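PDB 5UAM: ulvan Lyase-PL25 from Pseudoalteromonas sp. PLSV, which cleaves ulvan, the sulfated rhamnose- and uronic acid-containing cell-wall polysaccharide of green seaweeds, as a polysaccharide lyase of family PL25. Local coordinates for residues S56-K61 against F96-K101; F80-S85 against S150-L155; A431-V434 against G438-M441; L105-D108 against I112-F115. All coordinates share one frame; numbering follows the deposited sequence.

Contact 1. Residues S56-K61 against F96-K101. With PO4 (phosphate ion), chain E.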
loop_
_atom_site.group_PDB
_atom_site.type_symbol
_atom_site.label_atom_id
_atom_site.label_comp_id
_atom_site.label_asym_id
_atom_site.label_seq_id
_atom_site.Cartn_x
_atom_site.Cartn_y
_atom_site.Cartn_z
ATOM N N SER A 56 12.750 -0.096 -0.695
ATOM C CA SER A 56 12.630 -1.270 0.162
ATOM C C SER A 56 11.641 -2.271 -0.422
ATOM O O SER A 56 10.673 -1.914 -1.102
ATOM C CB SER A 56 12.236 -0.902 1.591
ATOM O OG SER A 56 10.888 -0.469 1.678
ATOM N N TYR A 57 11.896 -3.545 -0.136
ATOM C CA TYR A 57 11.098 -4.639 -0.684
ATOM C C TYR A 57 11.316 -5.869 0.199
ATOM O O TYR A 57 12.205 -5.906 1.050
ATOM C CB TYR A 57 11.481 -4.941 -2.159
ATOM C CG TYR A 57 12.901 -5.430 -2.261
ATOM C CD1 TYR A 57 13.975 -4.540 -2.233
ATOM C CD2 TYR A 57 13.184 -6.792 -2.311
ATOM C CE1 TYR A 57 15.279 -5.002 -2.240
ATOM C CE2 TYR A 57 14.499 -7.265 -2.332
ATOM C CZ TYR A 57 15.539 -6.356 -2.290
ATOM O OH TYR A 57 16.841 -6.814 -2.316
ATOM N N GLN A 58 10.498 -6.894 -0.032
ATOM C CA GLN A 58 10.568 -8.136 0.729
ATOM C C GLN A 58 11.510 -9.131 0.051
ATOM O O GLN A 58 11.301 -9.525 -1.100
ATOM C CB GLN A 58 9.157 -8.698 0.805
ATOM C CG GLN A 58 9.031 -9.998 1.506
ATOM C CD GLN A 58 7.613 -10.477 1.439
ATOM O OE1 GLN A 58 6.774 -10.071 2.233
ATOM N NE2 GLN A 58 7.317 -11.305 0.459
ATOM N N GLY A 59 12.534 -9.548 0.793
ATOM C CA GLY A 59 13.553 -10.452 0.326
ATOM C C GLY A 59 13.470 -11.810 0.994
ATOM O O GLY A 59 12.426 -12.203 1.528
ATOM N N PRO A 60 14.571 -12.567 0.960
ATOM C CA PRO A 60 14.565 -13.930 1.497
ATOM C C PRO A 60 14.013 -13.991 2.914
ATOM O O PRO A 60 14.240 -13.094 3.739
ATOM C CB PRO A 60 16.041 -14.333 1.446
ATOM C CG PRO A 60 16.583 -13.541 0.283
ATOM C CD PRO A 60 15.865 -12.214 0.360
ATOM N N LYS A 61 13.270 -15.063 3.181
ATOM C CA LYS A 61 12.618 -15.302 4.462
ATOM C C LYS A 61 11.674 -14.161 4.824
ATOM O O LYS A 61 11.360 -13.937 6.004
ATOM C CB LYS A 61 13.635 -15.603 5.574
ATOM C CG LYS A 61 14.571 -16.792 5.251
ATOM C CD LYS A 61 15.396 -17.181 6.465
ATOM N N PHE A 96 4.638 -18.302 1.277
ATOM C CA PHE A 96 4.974 -16.907 1.548
ATOM C C PHE A 96 3.724 -16.147 1.964
ATOM O O PHE A 96 2.673 -16.255 1.324
ATOM C CB PHE A 96 5.630 -16.215 0.350
ATOM C CG PHE A 96 7.010 -16.735 0.049
ATOM C CD1 PHE A 96 8.057 -16.502 0.926
ATOM C CD2 PHE A 96 7.251 -17.493 -1.082
ATOM C CE1 PHE A 96 9.310 -17.012 0.683
ATOM C CE2 PHE A 96 8.516 -17.993 -1.330
ATOM C CZ PHE A 96 9.540 -17.748 -0.453
ATOM N N ASP A 97 3.849 -15.380 3.042
ATOM C CA ASP A 97 2.723 -14.658 3.615
ATOM C C ASP A 97 2.533 -13.298 2.954
ATOM O O ASP A 97 1.415 -12.963 2.544
ATOM C CB ASP A 97 2.930 -14.504 5.125
ATOM C CG ASP A 97 1.819 -13.718 5.783
ATOM O OD1 ASP A 97 1.699 -12.512 5.506
ATOM O OD2 ASP A 97 1.074 -14.327 6.583
ATOM N N ASN A 98 3.612 -12.527 2.828
ATOM C CA ASN A 98 3.708 -11.270 2.092
ATOM C C ASN A 98 3.144 -10.071 2.826
ATOM O O ASN A 98 3.368 -8.942 2.376
ATOM C CB ASN A 98 3.064 -11.326 0.697
ATOM C CG ASN A 98 3.607 -12.426 -0.152
ATOM O OD1 ASN A 98 4.824 -12.591 -0.268
ATOM N ND2 ASN A 98 2.722 -13.213 -0.728
ATOM N N HIS A 99 2.445 -10.238 3.939
ATOM C CA HIS A 99 1.770 -9.092 4.535
ATOM C C HIS A 99 2.690 -8.192 5.343
ATOM O O HIS A 99 2.258 -7.101 5.764
ATOM C CB HIS A 99 0.635 -9.553 5.425
ATOM C CG HIS A 99 -0.549 -10.063 4.683
ATOM N ND1 HIS A 99 -0.520 -11.221 3.934
ATOM C CD2 HIS A 99 -1.802 -9.567 4.565
ATOM C CE1 HIS A 99 -1.711 -11.423 3.397
ATOM N NE2 HIS A 99 -2.513 -10.440 3.774
ATOM N N GLY A 100 3.928 -8.608 5.542
ATOM C CA GLY A 100 4.892 -7.845 6.293
ATOM C C GLY A 100 6.005 -7.254 5.459
ATOM O O GLY A 100 7.034 -6.857 6.007
ATOM N N LYS A 101 5.813 -7.181 4.142
ATOM C CA LYS A 101 6.764 -6.468 3.302
ATOM C C LYS A 101 6.895 -5.036 3.826
ATOM O O LYS A 101 5.973 -4.521 4.468
ATOM C CB LYS A 101 6.320 -6.508 1.837
ATOM C CG LYS A 101 5.078 -5.677 1.561
ATOM C CD LYS A 101 4.643 -5.732 0.103
ATOM C CE LYS A 101 3.920 -7.000 -0.305
ATOM N NZ LYS A 101 2.589 -7.133 0.379
HETATM P P PO4 E . -5.849 -10.435 4.910
HETATM O O1 PO4 E . -6.766 -11.639 4.816
HETATM O O2 PO4 E . -6.637 -9.193 4.993
HETATM O O3 PO4 E . -5.038 -10.455 3.636
HETATM O O4 PO4 E . -4.996 -10.596 6.164
HETATM O O HOH W 1 5.852 -10.557 4.668
#
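Q58 NE2 donates to N98 OD1 over 2.9 Å, nearly straight (163°), on a lone pair of OD1. The two amide planes lie 19° apart, although the side chains cross at about a right angle. Q58 gets there extended, CG anti to the backbone N (chi1 178°). Its OE1 takes a short bond from a water, 2.6 Å away, that accepts from G100 N. V34 O is a second acceptor for Q58 NE2, and N36 N a second donor to N98 OD1. With an alanine in place of Q58, N98 OD1 and the water would probably each lose a partner, and the turn would be less firmly tied to the strand. Strand 52-58 belongs to a four-stranded beta-propeller blade, and N98 to K101 form a type I turn carrying H99, probably the proton donor, with N98 and K101, which probably bind substrate. K101 folds back, NZ reaching N98 O at 2.8 Å from above the carbonyl plane. D97 OD1 accepts from H99 N in an Asx turn, while H99 ND1 donates to D97 O, steadying the ring; H99 NE2 makes a short bond to phosphate O3, the ion probably from crystallisation. Further out, E62 holds the backbone N of D97 and N98.

Contact 2. Residues F80-S85 against S150-L155; sequences FRAGIS and SQWEDL
F80 and A82 run alongside S150 and W152 with CA atoms 5.9 Å apart for F80 and S150 and 5.6 Å for A82 and W152, yet no direct hydrogen bond links the two backbones. The side chains fill the interval instead. S150 lies against the face of the F80 ring, its CA almost directly over the centre, 3.8 Å from the centroid and 11° off the normal, a CH-pi contact; S150 CB extends the cover toward CZ. Two residues on the roles are reversed: the indole of W152 is the aromatic partner and A82 the aliphatic one. A82 CA stands over the five-membered ring, 3.7 Å from its centroid, and A82 CB touches W152 CD2 at 3.6 Å over the same face. Chi1 (-64°) of W152 directs the indole to A82 and chi2 (84°) turns its face to the alanine, while NE1 bonds I149 O. With an alanine in place of W152, the methyl of A82 would probably lose the surface it rests on, opening a gap between the two blades. The segments come from the outermost strands, 75-81 and 152-154, of successive propeller blades, and W152 also packs on I112 and I114 of its own blade. At the other end, D154 OD1 accepts from two waters, each at 2.7 Å; one also donates to A82 O, the other accepts from I84 N. The segments therefore adhere through CH-pi and apolar contact, the polar link between them running through water, although I84 N also bonds Y116 OH of the other blade.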
loop_
_atom_site.group_PDB
_atom_site.type_symbol
_atom_site.label_atom_id
_atom_site.label_comp_id
_atom_site.label_asym_id
_atom_site.label_seq_id
_atom_site.Cartn_x
_atom_site.Cartn_y
_atom_site.Cartn_z
ATOM N N PHE A 80 20.579 -4.184 1.787
ATOM C CA PHE A 80 20.927 -4.638 3.117
ATOM C C PHE A 80 19.659 -5.097 3.813
ATOM O O PHE A 80 18.584 -4.518 3.619
ATOM C CB PHE A 80 21.544 -3.499 3.961
ATOM C CG PHE A 80 22.807 -2.924 3.394
ATOM C CD1 PHE A 80 24.003 -3.572 3.583
ATOM C CD2 PHE A 80 22.796 -1.728 2.707
ATOM C CE1 PHE A 80 25.195 -3.048 3.068
ATOM C CE2 PHE A 80 23.996 -1.215 2.196
ATOM C CZ PHE A 80 25.164 -1.866 2.386
ATOM N N ARG A 81 19.793 -6.128 4.636
ATOM C CA ARG A 81 18.671 -6.606 5.437
ATOM C C ARG A 81 18.467 -5.682 6.638
ATOM O O ARG A 81 19.408 -5.411 7.393
ATOM C CB ARG A 81 18.932 -8.023 5.921
ATOM C CG ARG A 81 17.760 -8.568 6.726
ATOM C CD ARG A 81 17.889 -10.034 7.040
ATOM N NE ARG A 81 18.971 -10.307 7.955
ATOM C CZ ARG A 81 19.139 -11.480 8.554
ATOM N NH1 ARG A 81 18.274 -12.470 8.341
ATOM N NH2 ARG A 81 20.157 -11.661 9.380
ATOM N N ALA A 82 17.223 -5.223 6.839
ATOM C CA ALA A 82 16.926 -4.268 7.905
ATOM C C ALA A 82 16.317 -4.897 9.153
ATOM O O ALA A 82 16.219 -4.215 10.177
ATOM C CB ALA A 82 15.968 -3.182 7.379
ATOM N N GLY A 83 15.895 -6.157 9.103
ATOM C CA GLY A 83 15.233 -6.780 10.243
ATOM C C GLY A 83 14.931 -8.228 9.940
ATOM O O GLY A 83 15.217 -8.723 8.850
ATOM N N ILE A 84 14.352 -8.907 10.932
ATOM C CA ILE A 84 14.105 -10.342 10.887
ATOM C C ILE A 84 12.616 -10.563 11.109
ATOM O O ILE A 84 12.101 -10.334 12.207
ATOM C CB ILE A 84 14.952 -11.102 11.915
ATOM C CG1 ILE A 84 16.444 -10.907 11.604
ATOM C CG2 ILE A 84 14.568 -12.587 11.938
ATOM C CD1 ILE A 84 17.372 -11.503 12.635
ATOM N N SER A 85 11.934 -11.036 10.075
ATOM C CA SER A 85 10.497 -11.251 10.122
ATOM C C SER A 85 10.128 -12.651 10.595
ATOM O O SER A 85 10.663 -13.655 10.112
ATOM C CB SER A 85 9.894 -11.065 8.734
ATOM O OG SER A 85 8.507 -11.370 8.778
ATOM N N SER A 150 23.079 0.801 5.956
ATOM C CA SER A 150 23.847 -0.436 6.095
ATOM C C SER A 150 23.699 -1.119 7.450
ATOM O O SER A 150 24.042 -2.305 7.562
ATOM C CB SER A 150 25.332 -0.187 5.801
ATOM O OG SER A 150 25.948 0.608 6.804
ATOM N N GLN A 151 23.237 -0.427 8.488
ATOM C CA GLN A 151 23.193 -1.000 9.830
ATOM C C GLN A 151 21.904 -0.589 10.522
ATOM O O GLN A 151 21.484 0.569 10.428
ATOM C CB GLN A 151 24.381 -0.534 10.692
ATOM C CG GLN A 151 25.746 -0.839 10.151
ATOM C CD GLN A 151 26.836 -0.258 11.061
ATOM O OE1 GLN A 151 26.638 -0.119 12.271
ATOM N NE2 GLN A 151 27.968 0.120 10.478
ATOM N N TRP A 152 21.300 -1.545 11.235
ATOM C CA TRP A 152 19.939 -1.428 11.741
ATOM C C TRP A 152 19.848 -1.877 13.192
ATOM O O TRP A 152 20.625 -2.719 13.657
ATOM C CB TRP A 152 18.997 -2.297 10.869
ATOM C CG TRP A 152 18.998 -1.742 9.494
ATOM C CD1 TRP A 152 19.902 -2.001 8.498
ATOM C CD2 TRP A 152 18.120 -0.753 8.999
ATOM N NE1 TRP A 152 19.610 -1.227 7.397
ATOM C CE2 TRP A 152 18.522 -0.446 7.687
ATOM C CE3 TRP A 152 17.003 -0.101 9.526
ATOM C CZ2 TRP A 152 17.868 0.511 6.920
ATOM C CZ3 TRP A 152 16.346 0.836 8.751
ATOM C CH2 TRP A 152 16.790 1.132 7.457
ATOM N N GLU A 153 18.879 -1.318 13.901
ATOM C CA GLU A 153 18.541 -1.792 15.228
ATOM C C GLU A 153 17.031 -1.909 15.351
ATOM O O GLU A 153 16.262 -1.186 14.705
ATOM C CB GLU A 153 19.112 -0.896 16.332
ATOM C CG GLU A 153 18.559 0.505 16.332
ATOM C CD GLU A 153 19.251 1.417 17.348
ATOM O OE1 GLU A 153 20.271 0.988 17.935
ATOM O OE2 GLU A 153 18.769 2.556 17.557
ATOM N N ASP A 154 16.624 -2.844 16.192
ATOM C CA ASP A 154 15.222 -3.077 16.455
ATOM C C ASP A 154 14.688 -2.057 17.454
ATOM O O ASP A 154 15.316 -1.784 18.487
ATOM C CB ASP A 154 15.052 -4.485 17.027
ATOM C CG ASP A 154 15.600 -5.554 16.108
ATOM O OD1 ASP A 154 15.361 -5.455 14.888
ATOM O OD2 ASP A 154 16.296 -6.484 16.587
ATOM N N LEU A 155 13.504 -1.519 17.202
ATOM C CA LEU A 155 12.799 -0.783 18.251
ATOM C C LEU A 155 11.582 -1.526 18.762
ATOM O O LEU A 155 11.312 -1.530 19.959
ATOM C CB LEU A 155 12.349 0.595 17.750
ATOM C CG LEU A 155 13.452 1.517 17.242
ATOM C CD1 LEU A 155 12.881 2.890 16.920
ATOM C CD2 LEU A 155 14.578 1.638 18.271
HETATM O O HOH W 2 16.860 -4.533 12.848
HETATM O O HOH W 3 14.991 -7.861 13.696
#

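Contact 3. Residues A431-V434 against G438-M441; sequences AEKV and GIKM
E432 N donates to K440 O at 3.0 Å, almost straight (173°), the one direct backbone hydrogen bond between the two segments. The same carbonyl receives a CA-H...O contact from A431 CA, 3.5 Å away. On the other side of E432 a water takes over from direct pairing, donating to E432 O at 2.7 Å and accepting from K440 N at 2.9 Å; its reach to E432 OE1 is weak. Apolar contacts gather around A431, whose CB meets both I439 CG2 and M441 SD at 3.8 Å. M441 curls to do this, bent at chi2 (-58°) and chi3 (-56°), which brings its sulfur and CE back over the alanine methyl. E432 and K440 project from the opposite face, side by side and pointing the same way, and E432 OE1 lies along the lysine methylenes. Their charges do not pair: OE1 bonds Y442 OH, and the ammonium of K440 makes a cation-pi contact with Y28. The hairpin forms the middle of a four-stranded antiparallel propeller blade, in which 428-433 also pairs with strand 412-415, and 439-444 with strand 30-33, where G438 and I439 make a G1 bulge opposite G33.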
loop_
_atom_site.group_PDB
_atom_site.type_symbol
_atom_site.label_atom_id
_atom_site.label_comp_id
_atom_site.label_asym_id
_atom_site.label_seq_id
_atom_site.Cartn_x
_atom_site.Cartn_y
_atom_site.Cartn_z
ATOM N N ALA A 431 8.471 -5.534 -9.201
ATOM C CA ALA A 431 9.023 -6.874 -9.000
ATOM C C ALA A 431 8.566 -7.780 -10.128
ATOM O O ALA A 431 7.372 -7.886 -10.408
ATOM C CB ALA A 431 8.558 -7.435 -7.652
ATOM N N GLU A 432 9.521 -8.443 -10.770
ATOM C CA GLU A 432 9.252 -9.310 -11.918
ATOM C C GLU A 432 9.027 -10.724 -11.389
ATOM O O GLU A 432 9.956 -11.525 -11.247
ATOM C CB GLU A 432 10.433 -9.259 -12.889
ATOM C CG GLU A 432 10.324 -10.138 -14.118
ATOM C CD GLU A 432 11.611 -10.179 -14.897
ATOM O OE1 GLU A 432 12.656 -9.747 -14.361
ATOM O OE2 GLU A 432 11.582 -10.628 -16.045
ATOM N N LYS A 433 7.776 -11.039 -11.066
ATOM C CA LYS A 433 7.442 -12.344 -10.513
ATOM C C LYS A 433 7.476 -13.398 -11.607
ATOM O O LYS A 433 6.715 -13.324 -12.578
ATOM C CB LYS A 433 6.054 -12.297 -9.890
ATOM C CG LYS A 433 5.944 -11.301 -8.760
ATOM C CD LYS A 433 4.637 -11.444 -8.025
ATOM C CE LYS A 433 3.477 -10.949 -8.852
ATOM N NZ LYS A 433 2.185 -11.055 -8.111
ATOM N N VAL A 434 8.347 -14.390 -11.439
ATOM C CA VAL A 434 8.447 -15.517 -12.356
ATOM C C VAL A 434 8.187 -16.772 -11.540
ATOM O O VAL A 434 7.175 -17.450 -11.732
ATOM C CB VAL A 434 9.815 -15.544 -13.050
ATOM C CG1 VAL A 434 9.904 -16.688 -14.040
ATOM C CG2 VAL A 434 10.032 -14.234 -13.763
ATOM N N GLY A 438 13.957 -15.431 -5.865
ATOM C CA GLY A 438 14.892 -14.892 -6.845
ATOM C C GLY A 438 14.304 -13.827 -7.743
ATOM O O GLY A 438 14.672 -13.722 -8.919
ATOM N N ILE A 439 13.398 -13.018 -7.213
ATOM C CA ILE A 439 12.645 -12.077 -8.020
ATOM C C ILE A 439 13.468 -10.821 -8.255
ATOM O O ILE A 439 13.985 -10.204 -7.310
ATOM C CB ILE A 439 11.307 -11.747 -7.331
ATOM C CG1 ILE A 439 10.436 -12.989 -7.270
ATOM C CG2 ILE A 439 10.580 -10.622 -8.073
ATOM C CD1 ILE A 439 9.214 -12.849 -6.418
ATOM N N LYS A 440 13.572 -10.427 -9.520
ATOM C CA LYS A 440 14.310 -9.233 -9.902
ATOM C C LYS A 440 13.499 -7.979 -9.611
ATOM O O LYS A 440 12.287 -7.912 -9.874
ATOM C CB LYS A 440 14.709 -9.289 -11.373
ATOM C CG LYS A 440 15.722 -10.373 -11.641
ATOM C CD LYS A 440 16.094 -10.408 -13.123
ATOM C CE LYS A 440 17.127 -11.475 -13.434
ATOM N NZ LYS A 440 16.546 -12.839 -13.354
ATOM N N MET A 441 14.178 -7.006 -9.017
ATOM C CA MET A 441 13.585 -5.772 -8.517
ATOM C C MET A 441 14.069 -4.606 -9.366
ATOM O O MET A 441 15.279 -4.475 -9.627
ATOM C CB MET A 441 14.022 -5.556 -7.077
ATOM C CG MET A 441 13.718 -6.696 -6.128
ATOM S SD MET A 441 11.962 -7.114 -6.053
ATOM C CE MET A 441 11.261 -5.518 -5.598
HETATM O O HOH W 4 12.567 -11.953 -11.821
#

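Contact 4. Residues L105-D108 against I112-F115; sequences LIDD and IHIF
L105 and H113 form the tight centre of this contact, an antiparallel hydrogen-bonded pair in which H113 N reaches L105 O at 2.7 Å and L105 N reaches H113 O at 3.0 Å. The side chain of H113 continues the grip beyond the strand. Its NE2 donates to D107 OD2 over 2.8 Å, nearly straight at 170°; the carboxylate oxygen lies in the plane of the ring, but the ring N-H approaches it from above the carboxylate plane, the two groups being turned 61° apart. CG of D107 sits between its own backbone N and carbonyl carbon (chi1 74°), which swings the carboxylate across to the histidine. The other oxygen, OD1, accepts from the backbone N of E109 and of Y111, so D107 also fastens the connection between the strands. H113 ND1 is bonded to H140 NE2, leaving both ring nitrogens of this buried histidine engaged and the ring's rotation probably well defined. The two segments belong to the beta hairpin of strands 103-106 and 112-116, at the start of a four-stranded antiparallel propeller blade. Apolar contacts here are looser: L105 CB meets the edge of the F115 ring at CE2, 4.3 Å away, and on the opposite face I106 CG1 and I112 CG1 are likewise 4.3 Å apart. L105 and F115 face strand 165-169 of the following sheet, whereas I106 and I112 pack on Y54 of the preceding blade. The solvent side begins at D108, past the strand end, where an exposed carboxylate forms a salt bridge with K169.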
loop_
_atom_site.group_PDB
_atom_site.type_symbol
_atom_site.label_atom_id
_atom_site.label_comp_id
_atom_site.label_asym_id
_atom_site.label_seq_id
_atom_site.Cartn_x
_atom_site.Cartn_y
_atom_site.Cartn_z
ATOM N N LEU A 105 10.046 5.217 6.238
ATOM C CA LEU A 105 9.895 6.618 6.601
ATOM C C LEU A 105 11.258 7.178 6.997
ATOM O O LEU A 105 12.005 6.521 7.729
ATOM C CB LEU A 105 8.891 6.762 7.763
ATOM C CG LEU A 105 8.573 8.179 8.233
ATOM C CD1 LEU A 105 7.138 8.256 8.705
ATOM C CD2 LEU A 105 9.513 8.615 9.365
ATOM N N ILE A 106 11.564 8.399 6.567
ATOM C CA ILE A 106 12.789 9.093 6.987
ATOM C C ILE A 106 12.393 10.184 7.975
ATOM O O ILE A 106 11.591 11.063 7.635
ATOM C CB ILE A 106 13.569 9.690 5.804
ATOM C CG1 ILE A 106 13.899 8.600 4.797
ATOM C CG2 ILE A 106 14.829 10.420 6.319
ATOM C CD1 ILE A 106 14.621 9.118 3.544
ATOM N N ASP A 107 12.917 10.128 9.197
ATOM C CA ASP A 107 12.527 11.102 10.208
ATOM C C ASP A 107 13.306 12.410 10.056
ATOM O O ASP A 107 14.228 12.532 9.246
ATOM C CB ASP A 107 12.546 10.491 11.617
ATOM C CG ASP A 107 13.925 10.277 12.186
ATOM O OD1 ASP A 107 14.888 10.980 11.806
ATOM O OD2 ASP A 107 14.046 9.375 13.058
ATOM N N ASP A 108 12.913 13.417 10.838
ATOM C CA ASP A 108 13.522 14.741 10.747
ATOM C C ASP A 108 14.981 14.778 11.200
ATOM O O ASP A 108 15.649 15.795 10.984
ATOM C CB ASP A 108 12.731 15.727 11.591
ATOM C CG ASP A 108 11.552 16.314 10.855
ATOM O OD1 ASP A 108 11.245 15.887 9.711
ATOM O OD2 ASP A 108 10.926 17.219 11.445
ATOM N N ILE A 112 16.381 6.354 9.074
ATOM C CA ILE A 112 15.464 5.635 8.206
ATOM C C ILE A 112 14.760 4.588 9.050
ATOM O O ILE A 112 15.408 3.778 9.728
ATOM C CB ILE A 112 16.215 5.008 7.023
ATOM C CG1 ILE A 112 17.001 6.102 6.284
ATOM C CG2 ILE A 112 15.251 4.301 6.070
ATOM C CD1 ILE A 112 18.112 5.594 5.460
ATOM N N HIS A 113 13.434 4.608 9.014
ATOM C CA HIS A 113 12.599 3.665 9.731
ATOM C C HIS A 113 11.981 2.689 8.752
ATOM O O HIS A 113 11.546 3.081 7.669
ATOM C CB HIS A 113 11.460 4.409 10.409
ATOM C CG HIS A 113 11.919 5.340 11.473
ATOM N ND1 HIS A 113 11.815 5.058 12.815
ATOM C CD2 HIS A 113 12.531 6.541 11.384
ATOM C CE1 HIS A 113 12.317 6.061 13.512
ATOM N NE2 HIS A 113 12.753 6.975 12.661
ATOM N N ILE A 114 11.935 1.423 9.158
ATOM C CA ILE A 114 11.321 0.360 8.380
ATOM C C ILE A 114 10.300 -0.333 9.281
ATOM O O ILE A 114 10.643 -0.822 10.359
ATOM C CB ILE A 114 12.368 -0.632 7.836
ATOM C CG1 ILE A 114 13.259 0.058 6.792
ATOM C CG2 ILE A 114 11.697 -1.876 7.257
ATOM C CD1 ILE A 114 12.600 0.336 5.482
ATOM N N PHE A 115 9.040 -0.331 8.863
ATOM C CA PHE A 115 7.971 -1.056 9.538
ATOM C C PHE A 115 7.679 -2.303 8.712
ATOM O O PHE A 115 7.606 -2.222 7.486
ATOM C CB PHE A 115 6.735 -0.153 9.632
ATOM C CG PHE A 115 7.010 1.153 10.314
ATOM C CD1 PHE A 115 6.939 1.274 11.690
ATOM C CD2 PHE A 115 7.356 2.257 9.579
ATOM C CE1 PHE A 115 7.188 2.482 12.319
ATOM C CE2 PHE A 115 7.613 3.473 10.203
ATOM C CZ PHE A 115 7.530 3.579 11.570
#

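How the contacts relate
Contact 1 holds H99, the probable proton donor, with N98 and K101, which probably bind substrate; the K101 side chain is about 6 Å from that of Y164, the probable proton acceptor. The centres of contacts 3, 2 and 4 lie 12, 13 and 18 Å from its own. Each touches it: M441 CE meets Y57 CB at 3.5 Å, S85 CB lies 4.2 Å from K61 O, and I114 CD1 is 4.1 Å from S56 CB. Contacts 2 and 4, 12 Å apart between centres, share packing, W152 CZ3 lying 3.2 Å from I112 O, so the inter-blade seam of 80-85 and 150-155 rests on the hairpin of 105-108 and 112-115. Contacts 3 and 4 do not touch, their centres about 25 Å apart.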